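Endo-1,4-beta-xylanase I (Hypocrea jecorina, PDB 1XYN) hydrolyses internal beta-1,4-xylosidic linkages in the main chain of xylan, a plant cell wall hemicellulose, releasing xylooligosaccharides and xylose. Local coordinates at residues I3-N8 / Y158-V163; V15-S20 / V36-T41; A46-G51 / V137-H142. One frame throughout, in Å; residues are numbered along the deposited sequence.

In the fold
All three contacts belong to the two-sheet jelly roll of a family 11 xylanase. Contact 1, buried, stays within the larger sheet, where strands 5-10 and 155-166 meet across strand 34-40; it is built of stacked tyrosine rings and a valine on the substrate side. Contact 2 brings that same strand 34-40 against the edge strand 14-19 of the other sheet, and is also buried, though exposed Pro19 lies at its border. It adjoins contact 1 directly, since Tyr17 OH is hydrogen-bonded to Asp6 OD1. Contact 3, at the opposite edge of the five-stranded sheet, is only partly buried and is the one held by backbone hydrogen bonds. Its Ile48 packs on Gln159 and Val161 of contact 1.

Contact 1 (I3-N8 / Y158-V163)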
loop_
_atom_site.group_PDB
_atom_site.type_symbol
_atom_site.label_atom_id
_atom_site.label_comp_id
_atom_site.label_asym_id
_atom_site.label_seq_id
_atom_site.Cartn_x
_atom_site.Cartn_y
_atom_site.Cartn_z
ATOM N N ILE A 3 15.749 -4.506 -23.660
ATOM C CA ILE A 3 15.363 -4.307 -22.274
ATOM C C ILE A 3 16.381 -3.385 -21.625
ATOM O O ILE A 3 17.587 -3.608 -21.738
ATOM C CB ILE A 3 15.321 -5.636 -21.495
ATOM C CG1 ILE A 3 14.627 -6.731 -22.313
ATOM C CG2 ILE A 3 14.617 -5.436 -20.181
ATOM C CD1 ILE A 3 13.238 -6.380 -22.800
ATOM N N ASN A 4 15.892 -2.308 -21.017
ATOM C CA ASN A 4 16.757 -1.354 -20.343
ATOM C C ASN A 4 16.181 -0.987 -18.984
ATOM O O ASN A 4 16.587 0.010 -18.380
ATOM C CB ASN A 4 16.966 -0.100 -21.202
ATOM C CG ASN A 4 15.719 0.767 -21.306
ATOM O OD1 ASN A 4 14.603 0.272 -21.436
ATOM N ND2 ASN A 4 15.913 2.076 -21.255
ATOM N N TYR A 5 15.209 -1.774 -18.522
ATOM C CA TYR A 5 14.598 -1.534 -17.218
ATOM C C TYR A 5 14.268 -2.827 -16.492
ATOM O O TYR A 5 13.714 -3.764 -17.068
ATOM C CB TYR A 5 13.343 -0.668 -17.316
ATOM C CG TYR A 5 12.870 -0.190 -15.965
ATOM C CD1 TYR A 5 13.507 0.873 -15.328
ATOM C CD2 TYR A 5 11.811 -0.816 -15.306
ATOM C CE1 TYR A 5 13.104 1.307 -14.064
ATOM C CE2 TYR A 5 11.401 -0.395 -14.038
ATOM C CZ TYR A 5 12.054 0.669 -13.425
ATOM O OH TYR A 5 11.666 1.102 -12.177
ATOM N N ASP A 6 14.621 -2.858 -15.216
ATOM C CA ASP A 6 14.386 -4.015 -14.371
ATOM C C ASP A 6 13.471 -3.627 -13.212
ATOM O O ASP A 6 13.831 -2.824 -12.342
ATOM C CB ASP A 6 15.724 -4.572 -13.862
ATOM C CG ASP A 6 15.560 -5.638 -12.783
ATOM O OD1 ASP A 6 14.490 -6.277 -12.706
ATOM O OD2 ASP A 6 16.517 -5.841 -12.006
ATOM N N GLN A 7 12.261 -4.172 -13.245
ATOM C CA GLN A 7 11.271 -3.931 -12.213
ATOM C C GLN A 7 11.557 -4.912 -11.093
ATOM O O GLN A 7 11.455 -6.123 -11.285
ATOM C CB GLN A 7 9.864 -4.155 -12.784
ATOM C CG GLN A 7 8.731 -4.135 -11.760
ATOM C CD GLN A 7 8.723 -2.889 -10.886
ATOM O OE1 GLN A 7 8.226 -2.923 -9.759
ATOM N NE2 GLN A 7 9.266 -1.788 -11.397
ATOM N N ASN A 8 11.970 -4.394 -9.943
ATOM C CA ASN A 8 12.257 -5.254 -8.804
ATOM C C ASN A 8 11.687 -4.687 -7.510
ATOM O O ASN A 8 12.357 -3.952 -6.779
ATOM C CB ASN A 8 13.757 -5.493 -8.664
ATOM C CG ASN A 8 14.077 -6.554 -7.629
ATOM O OD1 ASN A 8 13.179 -7.123 -6.998
ATOM N ND2 ASN A 8 15.362 -6.843 -7.465
ATOM N N TYR A 158 7.808 4.022 -17.239
ATOM C CA TYR A 158 8.246 2.660 -17.521
ATOM C C TYR A 158 7.135 1.675 -17.892
ATOM O O TYR A 158 5.964 1.867 -17.548
ATOM C CB TYR A 158 9.168 2.122 -16.420
ATOM C CG TYR A 158 8.512 1.732 -15.112
ATOM C CD1 TYR A 158 7.913 0.477 -14.959
ATOM C CD2 TYR A 158 8.562 2.583 -14.002
ATOM C CE1 TYR A 158 7.385 0.076 -13.741
ATOM C CE2 TYR A 158 8.042 2.188 -12.776
ATOM C CZ TYR A 158 7.453 0.934 -12.649
ATOM O OH TYR A 158 6.918 0.532 -11.438
ATOM N N GLN A 159 7.516 0.628 -18.617
ATOM C CA GLN A 159 6.575 -0.378 -19.087
ATOM C C GLN A 159 7.286 -1.718 -19.102
ATOM O O GLN A 159 8.216 -1.926 -19.875
ATOM C CB GLN A 159 6.111 0.007 -20.493
ATOM C CG GLN A 159 5.140 -0.930 -21.167
ATOM C CD GLN A 159 4.803 -0.460 -22.580
ATOM O OE1 GLN A 159 5.450 -0.857 -23.551
ATOM N NE2 GLN A 159 3.810 0.410 -22.691
ATOM N N VAL A 160 6.846 -2.631 -18.243
ATOM C CA VAL A 160 7.467 -3.944 -18.143
ATOM C C VAL A 160 6.450 -5.065 -18.238
ATOM O O VAL A 160 5.259 -4.824 -18.307
ATOM C CB VAL A 160 8.213 -4.111 -16.774
ATOM C CG1 VAL A 160 9.403 -3.150 -16.669
ATOM C CG2 VAL A 160 7.252 -3.887 -15.615
ATOM N N VAL A 161 6.960 -6.287 -18.338
ATOM C CA VAL A 161 6.153 -7.493 -18.341
ATOM C C VAL A 161 6.476 -7.968 -16.928
ATOM O O VAL A 161 7.630 -8.261 -16.625
ATOM C CB VAL A 161 6.667 -8.520 -19.351
ATOM C CG1 VAL A 161 5.985 -9.864 -19.134
ATOM C CG2 VAL A 161 6.419 -8.025 -20.757
ATOM N N ALA A 162 5.483 -7.976 -16.048
ATOM C CA ALA A 162 5.722 -8.359 -14.665
ATOM C C ALA A 162 4.845 -9.462 -14.089
ATOM O O ALA A 162 3.767 -9.777 -14.601
ATOM C CB ALA A 162 5.644 -7.110 -13.777
ATOM N N VAL A 163 5.361 -10.082 -13.034
ATOM C CA VAL A 163 4.659 -11.129 -12.311
ATOM C C VAL A 163 4.462 -10.502 -10.945
ATOM O O VAL A 163 5.378 -9.872 -10.412
ATOM C CB VAL A 163 5.511 -12.412 -12.173
ATOM C CG1 VAL A 163 4.872 -13.367 -11.182
ATOM C CG2 VAL A 163 5.647 -13.105 -13.522
#
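Tyr5 and Tyr158 lay their rings one over the other in an offset stack, with centroids 4.7 Å apart and planes inclined by 22°. The slip is such that each ring receives a different part of its partner. CE2 of Tyr5 sits over the Tyr158 face, 3.7 Å from CD1 of that ring, while Tyr158 CB covers the Tyr5 face in a CH-pi contact, 4.2 Å from the centroid. Tyr5 holds CG anti to its backbone N (chi1 -169°), which carries the ring off its strand toward Tyr158. Val160 comes in at the rim of Tyr5 and near its plane, its CG1 lying 3.6 Å from Tyr5 CD2. The same valine packs on Gln7, with Val160 CG2 3.9 Å from Gln7 CB, and thereby touches both of these successive inward-facing residues of strand 5-8. The strands are not direct neighbours: strand 34-40 runs between them, and Tyr5 shares a classic beta bulge with Asn4 opposite Gly39. Tyr158 also touches Tyr66 and Trp68, and both Tyr158 and Tyr66 probably bind substrate, as in relatives. Such an aromatic row on the concave sheet is typical of the xylan-binding cleft of the family 11 jelly roll.

Contact 2 (V15-S20 / V36-T41); sequences VSYSPS and VGVGWT
Tyr17, on the edge strand 14-19 of one sheet, packs its ring on Val36 of strand 34-40 in the other, bridging the two layers of the jelly-roll sandwich where the strands run 16° from parallel. Its CG is anti to the backbone N (chi1 174°), and the side chain slides past that of Val36, which points the opposite way. CB of Tyr17 starts the contact 4.1 Å from Val36 CG1, and CG lies beneath the same methyl. Further out, Tyr17 CD1 meets Val36 CB at 3.7 Å and also touches CG2; CE1 is still close to CB. Val36 thus lies over one ring face in a CH-pi contact, its CB only 14° off the ring normal. The opposite face is covered from within its own strand by Pro19 CD, 3.6 Å above the plane, so the ring is sandwiched between valine and proline. At the far end of the ring the neighbour changes from side chain to backbone, with Tyr17 CZ 3.9 Å from Gly37 N. The hydroxyl is tightly placed: Tyr17 OH stands 3.1 Å from Gly37 O. Tyr17 OH is also 3.2 Å from Val38 CG1, a methyl that approaches at the ring edge. The hydroxyl's polar partner is Asp6 on strand 5-10, hydrogen-bonded through OD1. An alanine in place of Tyr17 would probably open a gap between Val36 and Pro19 and leave Asp6 OD1 without this hydroxyl partner. Beyond the ring, the two strands still touch through Pro19 CB and Val38 CG1, 4.3 Å apart.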
loop_
_atom_site.group_PDB
_atom_site.type_symbol
_atom_site.label_atom_id
_atom_site.label_comp_id
_atom_site.label_asym_id
_atom_site.label_seq_id
_atom_site.Cartn_x
_atom_site.Cartn_y
_atom_site.Cartn_z
ATOM N N VAL A 15 11.305 -14.593 -2.199
ATOM C CA VAL A 15 11.154 -14.180 -3.599
ATOM C C VAL A 15 12.530 -14.222 -4.272
ATOM O O VAL A 15 13.407 -13.414 -3.965
ATOM C CB VAL A 15 10.551 -12.745 -3.745
ATOM C CG1 VAL A 15 10.473 -12.347 -5.225
ATOM C CG2 VAL A 15 9.158 -12.679 -3.132
ATOM N N SER A 16 12.714 -15.203 -5.151
ATOM C CA SER A 16 13.958 -15.394 -5.883
ATOM C C SER A 16 13.794 -14.894 -7.312
ATOM O O SER A 16 13.311 -15.612 -8.180
ATOM C CB SER A 16 14.320 -16.877 -5.897
ATOM O OG SER A 16 14.018 -17.474 -4.646
ATOM N N TYR A 17 14.205 -13.655 -7.547
ATOM C CA TYR A 17 14.101 -13.027 -8.852
ATOM C C TYR A 17 15.438 -13.035 -9.595
ATOM O O TYR A 17 16.451 -12.594 -9.063
ATOM C CB TYR A 17 13.604 -11.585 -8.672
ATOM C CG TYR A 17 13.579 -10.768 -9.941
ATOM C CD1 TYR A 17 12.964 -11.255 -11.097
ATOM C CD2 TYR A 17 14.186 -9.511 -9.991
ATOM C CE1 TYR A 17 12.955 -10.513 -12.272
ATOM C CE2 TYR A 17 14.181 -8.766 -11.156
ATOM C CZ TYR A 17 13.568 -9.273 -12.292
ATOM O OH TYR A 17 13.577 -8.543 -13.449
ATOM N N SER A 18 15.416 -13.489 -10.842
ATOM C CA SER A 18 16.617 -13.544 -11.663
ATOM C C SER A 18 16.419 -12.872 -13.018
ATOM O O SER A 18 15.940 -13.500 -13.965
ATOM C CB SER A 18 17.056 -14.993 -11.880
ATOM O OG SER A 18 17.234 -15.667 -10.650
ATOM N N PRO A 19 16.748 -11.569 -13.116
ATOM C CA PRO A 19 16.609 -10.832 -14.377
ATOM C C PRO A 19 17.681 -11.246 -15.385
ATOM O O PRO A 19 18.734 -11.765 -15.017
ATOM C CB PRO A 19 16.789 -9.376 -13.943
ATOM C CG PRO A 19 17.712 -9.484 -12.774
ATOM C CD PRO A 19 17.150 -10.666 -12.023
ATOM N N SER A 20 17.400 -11.021 -16.663
ATOM C CA SER A 20 18.342 -11.362 -17.708
ATOM C C SER A 20 18.174 -10.395 -18.870
ATOM O O SER A 20 17.357 -9.466 -18.820
ATOM C CB SER A 20 18.158 -12.822 -18.157
ATOM O OG SER A 20 17.483 -12.927 -19.399
ATOM N N VAL A 36 7.885 -7.968 -9.989
ATOM C CA VAL A 36 9.174 -8.093 -10.666
ATOM C C VAL A 36 8.973 -8.359 -12.148
ATOM O O VAL A 36 7.998 -8.990 -12.550
ATOM C CB VAL A 36 10.024 -9.258 -10.115
ATOM C CG1 VAL A 36 10.382 -9.031 -8.660
ATOM C CG2 VAL A 36 9.296 -10.579 -10.317
ATOM N N GLY A 37 9.930 -7.923 -12.955
ATOM C CA GLY A 37 9.843 -8.143 -14.384
ATOM C C GLY A 37 10.824 -7.240 -15.089
ATOM O O GLY A 37 11.521 -6.456 -14.443
ATOM N N VAL A 38 10.877 -7.340 -16.410
ATOM C CA VAL A 38 11.795 -6.523 -17.200
ATOM C C VAL A 38 11.091 -5.829 -18.359
ATOM O O VAL A 38 10.058 -6.287 -18.837
ATOM C CB VAL A 38 12.990 -7.365 -17.735
ATOM C CG1 VAL A 38 13.736 -8.012 -16.573
ATOM C CG2 VAL A 38 12.516 -8.415 -18.729
ATOM N N GLY A 39 11.660 -4.728 -18.818
ATOM C CA GLY A 39 11.051 -4.003 -19.912
ATOM C C GLY A 39 11.794 -2.753 -20.340
ATOM O O GLY A 39 13.006 -2.791 -20.559
ATOM N N TRP A 40 11.085 -1.626 -20.393
ATOM C CA TRP A 40 11.684 -0.384 -20.862
ATOM C C TRP A 40 11.442 0.829 -19.975
ATOM O O TRP A 40 10.399 0.956 -19.339
ATOM C CB TRP A 40 11.208 -0.116 -22.299
ATOM C CG TRP A 40 11.423 -1.307 -23.214
ATOM C CD1 TRP A 40 12.481 -1.512 -24.056
ATOM C CD2 TRP A 40 10.602 -2.489 -23.308
ATOM N NE1 TRP A 40 12.375 -2.750 -24.655
ATOM C CE2 TRP A 40 11.236 -3.368 -24.214
ATOM C CE3 TRP A 40 9.399 -2.892 -22.708
ATOM C CZ2 TRP A 40 10.705 -4.628 -24.532
ATOM C CZ3 TRP A 40 8.877 -4.139 -23.024
ATOM C CH2 TRP A 40 9.530 -4.994 -23.928
ATOM N N THR A 41 12.427 1.717 -19.945
ATOM C CA THR A 41 12.374 2.940 -19.147
ATOM C C THR A 41 11.239 3.890 -19.566
ATOM O O THR A 41 10.710 4.652 -18.745
ATOM C CB THR A 41 13.753 3.661 -19.192
ATOM O OG1 THR A 41 14.706 2.910 -18.423
ATOM C CG2 THR A 41 13.670 5.083 -18.640
#

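Contact 3 (A46-G51 / V137-H142)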
loop_
_atom_site.group_PDB
_atom_site.type_symbol
_atom_site.label_atom_id
_atom_site.label_comp_id
_atom_site.label_asym_id
_atom_site.label_seq_id
_atom_site.Cartn_x
_atom_site.Cartn_y
_atom_site.Cartn_z
ATOM N N ALA A 46 4.727 -0.137 -29.261
ATOM C CA ALA A 46 5.225 -1.381 -29.832
ATOM C C ALA A 46 4.622 -2.618 -29.194
ATOM O O ALA A 46 4.565 -2.727 -27.976
ATOM C CB ALA A 46 6.738 -1.425 -29.732
ATOM N N PRO A 47 4.091 -3.532 -30.020
ATOM C CA PRO A 47 3.484 -4.777 -29.541
ATOM C C PRO A 47 4.511 -5.584 -28.746
ATOM O O PRO A 47 5.585 -5.925 -29.255
ATOM C CB PRO A 47 3.099 -5.482 -30.839
ATOM C CG PRO A 47 2.720 -4.329 -31.720
ATOM C CD PRO A 47 3.837 -3.344 -31.460
ATOM N N ILE A 48 4.172 -5.879 -27.494
ATOM C CA ILE A 48 5.047 -6.620 -26.602
ATOM C C ILE A 48 4.861 -8.137 -26.631
ATOM O O ILE A 48 3.757 -8.648 -26.441
ATOM C CB ILE A 48 4.891 -6.115 -25.159
ATOM C CG1 ILE A 48 5.217 -4.625 -25.087
ATOM C CG2 ILE A 48 5.804 -6.891 -24.227
ATOM C CD1 ILE A 48 4.970 -4.022 -23.709
ATOM N N ASN A 49 5.967 -8.844 -26.853
ATOM C CA ASN A 49 5.988 -10.302 -26.901
ATOM C C ASN A 49 6.438 -10.861 -25.558
ATOM O O ASN A 49 7.365 -10.333 -24.932
ATOM C CB ASN A 49 6.961 -10.780 -27.978
ATOM C CG ASN A 49 6.710 -10.127 -29.323
ATOM O OD1 ASN A 49 6.029 -10.694 -30.181
ATOM N ND2 ASN A 49 7.268 -8.930 -29.520
ATOM N N PHE A 50 5.762 -11.916 -25.112
ATOM C CA PHE A 50 6.081 -12.584 -23.852
ATOM C C PHE A 50 5.863 -14.078 -24.067
ATOM O O PHE A 50 5.147 -14.486 -24.978
ATOM C CB PHE A 50 5.190 -12.066 -22.712
ATOM C CG PHE A 50 3.732 -12.425 -22.862
ATOM C CD1 PHE A 50 2.908 -11.712 -23.736
ATOM C CD2 PHE A 50 3.189 -13.491 -22.145
ATOM C CE1 PHE A 50 1.571 -12.057 -23.898
ATOM C CE2 PHE A 50 1.852 -13.847 -22.298
ATOM C CZ PHE A 50 1.041 -13.127 -23.179
ATOM N N GLY A 51 6.499 -14.904 -23.253
ATOM C CA GLY A 51 6.332 -16.333 -23.413
ATOM C C GLY A 51 7.080 -17.095 -22.347
ATOM O O GLY A 51 8.047 -16.598 -21.779
ATOM N N VAL A 137 1.030 -8.655 -27.147
ATOM C CA VAL A 137 0.049 -7.730 -26.608
ATOM C C VAL A 137 0.159 -6.403 -27.355
ATOM O O VAL A 137 1.106 -5.641 -27.142
ATOM C CB VAL A 137 0.287 -7.489 -25.087
ATOM C CG1 VAL A 137 -0.659 -6.421 -24.543
ATOM C CG2 VAL A 137 0.106 -8.769 -24.324
ATOM N N THR A 138 -0.778 -6.162 -28.271
ATOM C CA THR A 138 -0.815 -4.918 -29.038
ATOM C C THR A 138 -1.316 -3.835 -28.071
ATOM O O THR A 138 -2.518 -3.588 -27.957
ATOM C CB THR A 138 -1.767 -5.043 -30.264
ATOM O OG1 THR A 138 -1.445 -6.229 -31.001
ATOM C CG2 THR A 138 -1.606 -3.862 -31.190
ATOM N N VAL A 139 -0.385 -3.214 -27.353
ATOM C CA VAL A 139 -0.718 -2.192 -26.367
ATOM C C VAL A 139 -1.586 -1.012 -26.814
ATOM O O VAL A 139 -2.347 -0.471 -26.006
ATOM C CB VAL A 139 0.552 -1.663 -25.650
ATOM C CG1 VAL A 139 1.150 -2.756 -24.779
ATOM C CG2 VAL A 139 1.570 -1.183 -26.658
ATOM N N GLN A 140 -1.486 -0.612 -28.082
ATOM C CA GLN A 140 -2.287 0.514 -28.577
ATOM C C GLN A 140 -3.780 0.222 -28.522
ATOM O O GLN A 140 -4.568 1.103 -28.204
ATOM C CB GLN A 140 -1.899 0.917 -30.000
ATOM C CG GLN A 140 -0.905 2.067 -30.079
ATOM C CD GLN A 140 -1.361 3.336 -29.370
ATOM O OE1 GLN A 140 -2.300 4.004 -29.796
ATOM N NE2 GLN A 140 -0.660 3.695 -28.302
ATOM N N ASN A 141 -4.166 -1.011 -28.829
ATOM C CA ASN A 141 -5.572 -1.393 -28.782
ATOM C C ASN A 141 -6.155 -1.147 -27.387
ATOM O O ASN A 141 -7.323 -0.781 -27.253
ATOM C CB ASN A 141 -5.739 -2.862 -29.174
ATOM C CG ASN A 141 -5.433 -3.117 -30.653
ATOM O OD1 ASN A 141 -5.276 -2.183 -31.444
ATOM N ND2 ASN A 141 -5.363 -4.387 -31.030
ATOM N N HIS A 142 -5.339 -1.340 -26.356
ATOM C CA HIS A 142 -5.782 -1.116 -24.988
ATOM C C HIS A 142 -5.813 0.363 -24.668
ATOM O O HIS A 142 -6.747 0.836 -24.036
ATOM C CB HIS A 142 -4.903 -1.877 -23.996
ATOM C CG HIS A 142 -5.036 -3.362 -24.116
ATOM N ND1 HIS A 142 -6.022 -4.072 -23.469
ATOM C CD2 HIS A 142 -4.370 -4.260 -24.883
ATOM C CE1 HIS A 142 -5.964 -5.340 -23.834
ATOM N NE2 HIS A 142 -4.971 -5.479 -24.693
#
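Ile48 and Val137 exchange two backbone hydrogen bonds, Val137 N to Ile48 O at 2.8 Å and Ile48 N to Val137 O at 3.1 Å. They form an antiparallel hydrogen-bonded pair that attaches the short edge strand 135-137 to strand 48-56 in the five-stranded sheet of the jelly roll. The shorter bond reaches its carbonyl 25° from the plane of that group; in the other, the donor stands 40° above the plane. Val137 O has further company: Pro47 CA makes a CA-H...O contact with it at 3.5 Å, and a weak bond from Val139 N closes an inverse gamma turn centred on Thr138. That turn takes the chain from the sheet edge straight into helix 139-148. The bond to CB of Thr138 points away from segment 46-51, yet its CG2 methyl still lies near the Pro47 ring; OG1 is hydrogen-bonded to Asp98.

Ile48 and Val137 put their side chains on the same face of the sheet, toward the interior, where Val65 of the other sheet touches both. Phe50 starts out neither toward nor away from segment 137-142, but the far part of its ring comes nearer, with CE1 3.6 Å from Val137 CG2. Val139, just after the turn, packs on Ile48 and Ala46 instead: Val139 CG1 lies 4.2 Å from Ile48 CD1, and Val139 CG2 rests 3.6 Å from the carbonyl oxygen O of Ala46.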